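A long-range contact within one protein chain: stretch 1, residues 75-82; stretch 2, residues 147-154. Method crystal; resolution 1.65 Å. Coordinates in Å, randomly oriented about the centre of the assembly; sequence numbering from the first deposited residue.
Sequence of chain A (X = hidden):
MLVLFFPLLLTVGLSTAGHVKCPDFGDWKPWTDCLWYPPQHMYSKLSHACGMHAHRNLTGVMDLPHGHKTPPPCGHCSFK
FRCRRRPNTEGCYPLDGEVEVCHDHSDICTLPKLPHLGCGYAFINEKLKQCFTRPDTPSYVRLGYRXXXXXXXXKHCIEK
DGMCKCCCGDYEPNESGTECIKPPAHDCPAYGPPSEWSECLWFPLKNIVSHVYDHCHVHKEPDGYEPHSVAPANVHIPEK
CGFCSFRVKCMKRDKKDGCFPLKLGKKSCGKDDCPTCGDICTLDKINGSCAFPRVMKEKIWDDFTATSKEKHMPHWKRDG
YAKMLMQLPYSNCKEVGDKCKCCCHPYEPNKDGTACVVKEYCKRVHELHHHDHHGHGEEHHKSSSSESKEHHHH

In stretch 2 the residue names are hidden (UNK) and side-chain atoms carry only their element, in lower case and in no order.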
# COMPACT_ATOMS: atom_id res chain seq x y z
N GLY A 75 -2.77 15.07 15.68
CA GLY A 75 -3.24 13.68 15.79
C GLY A 75 -2.30 12.70 16.41
O GLY A 75 -2.57 11.48 16.35
N HIS A 76 -1.22 13.17 17.03
CA HIS A 76 -0.09 12.31 17.41
C HIS A 76 0.54 11.66 16.16
O HIS A 76 1.16 10.59 16.23
CB HIS A 76 -0.51 11.24 18.44
CG HIS A 76 -1.23 11.81 19.63
ND1 HIS A 76 -0.61 12.02 20.85
CD2 HIS A 76 -2.51 12.23 19.79
CE1 HIS A 76 -1.48 12.55 21.70
NE2 HIS A 76 -2.64 12.69 21.08
N CYS A 77 0.41 12.32 15.00
CA CYS A 77 0.91 11.79 13.73
C CYS A 77 2.27 12.37 13.32
O CYS A 77 2.92 11.84 12.41
CB CYS A 77 -0.12 12.04 12.62
SG CYS A 77 -1.69 11.17 12.86
N SER A 78 2.69 13.47 13.94
CA SER A 78 4.01 14.04 13.70
C SER A 78 5.05 13.31 14.55
O SER A 78 4.78 12.83 15.66
CB SER A 78 3.98 15.54 14.02
OG SER A 78 5.24 16.14 13.83
N PHE A 79 6.27 13.25 14.03
CA PHE A 79 7.30 12.44 14.67
C PHE A 79 8.68 12.92 14.28
O PHE A 79 8.85 13.54 13.23
CB PHE A 79 7.17 10.96 14.27
CG PHE A 79 7.38 10.71 12.83
CD1 PHE A 79 8.62 10.28 12.37
CD2 PHE A 79 6.34 10.90 11.91
CE1 PHE A 79 8.82 10.01 11.04
CE2 PHE A 79 6.55 10.64 10.55
CZ PHE A 79 7.78 10.21 10.13
N LYS A 80 9.64 12.67 15.16
CA LYS A 80 11.06 12.84 14.88
C LYS A 80 11.63 11.51 14.41
O LYS A 80 11.12 10.45 14.77
CB LYS A 80 11.83 13.27 16.12
CG LYS A 80 11.26 14.45 16.80
CD LYS A 80 12.20 14.84 17.95
CE LYS A 80 11.71 16.05 18.70
NZ LYS A 80 12.65 16.38 19.78
N PHE A 81 12.72 11.59 13.64
CA PHE A 81 13.40 10.44 13.05
C PHE A 81 14.91 10.59 13.21
O PHE A 81 15.45 11.70 13.19
CB PHE A 81 12.98 10.32 11.57
CG PHE A 81 13.68 9.24 10.78
CD1 PHE A 81 13.22 7.92 10.81
CD2 PHE A 81 14.72 9.56 9.92
CE1 PHE A 81 13.82 6.94 10.04
CE2 PHE A 81 15.33 8.57 9.15
CZ PHE A 81 14.88 7.27 9.21
N ARG A 82 15.59 9.46 13.32
CA ARG A 82 17.05 9.45 13.22
C ARG A 82 17.46 8.16 12.54
O ARG A 82 16.72 7.18 12.52
CB ARG A 82 17.73 9.60 14.59
CG ARG A 82 17.59 8.43 15.54
CD ARG A 82 18.45 8.69 16.79
NE ARG A 82 18.32 7.63 17.78
CZ ARG A 82 19.08 7.52 18.87
NH1 ARG A 82 20.02 8.43 19.12
NH2 ARG A 82 18.87 6.51 19.71
N UNK A 147 10.66 -2.23 7.26
CA UNK A 147 10.90 -1.73 8.60
C UNK A 147 10.77 -0.21 8.63
O UNK A 147 10.20 0.35 9.58
c UNK A 147 14.21 -2.03 12.44
c UNK A 147 12.27 -2.20 9.08
c UNK A 147 12.57 -1.88 10.53
c UNK A 147 13.95 -2.42 10.97
n UNK A 147 14.68 -0.61 12.63
N UNK A 148 11.25 0.47 7.59
CA UNK A 148 11.10 1.92 7.55
C UNK A 148 9.63 2.32 7.49
O UNK A 148 9.16 3.15 8.29
c UNK A 148 13.38 2.41 6.49
c UNK A 148 11.86 2.50 6.35
c UNK A 148 15.77 3.31 7.53
s UNK A 148 14.00 3.57 7.75
N UNK A 149 8.87 1.73 6.56
CA UNK A 149 7.47 2.10 6.37
C UNK A 149 6.67 1.84 7.65
O UNK A 149 5.83 2.66 8.04
c UNK A 149 6.72 3.56 2.18
c UNK A 149 8.00 1.27 2.99
c UNK A 149 7.62 2.93 1.32
c UNK A 149 7.13 1.91 3.86
c UNK A 149 8.25 1.78 1.72
c UNK A 149 6.48 3.04 3.44
c UNK A 149 6.85 1.33 5.21
N UNK A 150 6.94 0.72 8.32
CA UNK A 150 6.15 0.38 9.48
C UNK A 150 6.41 1.31 10.66
O UNK A 150 5.59 1.34 11.58
c UNK A 150 5.74 -2.12 8.97
o UNK A 150 3.69 -1.29 8.05
o UNK A 150 3.57 -2.57 9.87
c UNK A 150 6.40 -1.06 9.91
c UNK A 150 4.22 -1.99 8.96
N UNK A 151 7.54 2.05 10.64
CA UNK A 151 7.87 2.93 11.75
C UNK A 151 7.12 4.25 11.68
O UNK A 151 6.99 4.94 12.70
o UNK A 151 9.85 3.90 10.68
c UNK A 151 9.39 3.17 11.79
N UNK A 152 6.56 4.59 10.51
CA UNK A 152 5.72 5.80 10.41
C UNK A 152 4.47 5.61 11.26
O UNK A 152 3.85 4.52 11.22
c UNK A 152 7.42 7.15 7.94
c UNK A 152 5.34 6.07 8.94
c UNK A 152 6.57 5.95 8.03
c UNK A 152 4.65 7.42 8.80
N UNK A 153 4.01 6.64 11.99
CA UNK A 153 2.81 6.47 12.83
C UNK A 153 1.59 6.06 12.01
O UNK A 153 1.33 6.59 10.93
c UNK A 153 4.68 7.92 12.23
c UNK A 153 2.64 7.86 13.47
c UNK A 153 3.99 8.44 13.46
N UNK A 154 0.85 5.07 12.52
CA UNK A 154 -0.26 4.47 11.77
C UNK A 154 -1.55 5.23 12.00
O UNK A 154 -1.91 5.58 13.13
c UNK A 154 0.53 0.72 11.90
c UNK A 154 -0.39 3.02 12.18
n UNK A 154 2.82 -0.01 12.22
c UNK A 154 1.67 -0.11 11.32
c UNK A 154 0.81 2.17 11.75

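Position 147 carries four carbons in a row ending in a nitrogen, unbranched. This side chain is out of reach of stretch 1. A linear four-carbon chain with a terminal nitrogen is Lys147, and its chi1 to chi3 are all t.

Position 148 has four side-chain atoms in an unbranched row: two carbons, a sulfur, a last carbon. Its CA-to-CB bond points sideways, yet the end of the side chain comes nearer, and the sulfur of position 148 lies 4.1 Å from CZ of Phe81. A sulfur followed by a methyl identifies Met148. SD of Met148 lies 5.2 Å from the centroid of the Phe81 ring and 80° off its normal, so the sulfur meets that ring at its edge.

Position 149 shows one carbon and then a ring of six carbons with no further atom. The ring is out of reach of stretch 1 and takes no part in the contact. The residue is Phe149.

At position 150 three carbons lead to two oxygens on the third, a carboxylate one methylene longer than aspartate's. It too is out of reach of stretch 1. This is Glu150.

Position 151 has one carbon and one oxygen; its CA-to-CB bond points sideways and the side chain makes no contact with stretch 1. It is Ser151. With chi1 at 67° (p), OG of Ser151 turns back along the chain and donates a hydrogen bond to O of Met148 at 2.6 Å; the backbone N of Ser151 donates to the same oxygen at 3.1 Å.

Position 152 has four carbons forked at the first, one arm two carbons long. The end carbon of the longer arm of position 152 lies 3.8 Å from CZ of Phe79, an apolar contact oblique to the ring. The fork gives Ile152.

Position 153 has three carbons closing a ring onto the backbone N. The ring carbon of position 153 next to N lies 3.4 Å from CD2 of Phe79, and the middle ring carbon 3.7 Å from O of Cys77. Only proline closes such a ring, hence Pro153.

Position 154 repeats the pattern of four carbons and a nitrogen. Its CA-to-CB bond points away from stretch 1, and the side chain makes no contact there. This is Lys154; NZ of Lys154 instead donates a hydrogen bond to O of Glu150 at 3.1 Å and forms a salt bridge with OE1 of Glu150 at 3.6 Å.

The contact works by apolar packing, with no hydrogen bond across the stretches and 288 Å² buried in total. Phe79 and Phe81, alternate residues of a strand, both direct CA-to-CB toward stretch 2. Phe79 meets Ile152 and Pro153, while Phe81 meets Met148. Pro153 is the most covered residue, and the closest CA pair, 5.7 Å between CA of Cys77 and CA of Pro153, falls there.

Stretch 2 (147-154) KMFESIPK
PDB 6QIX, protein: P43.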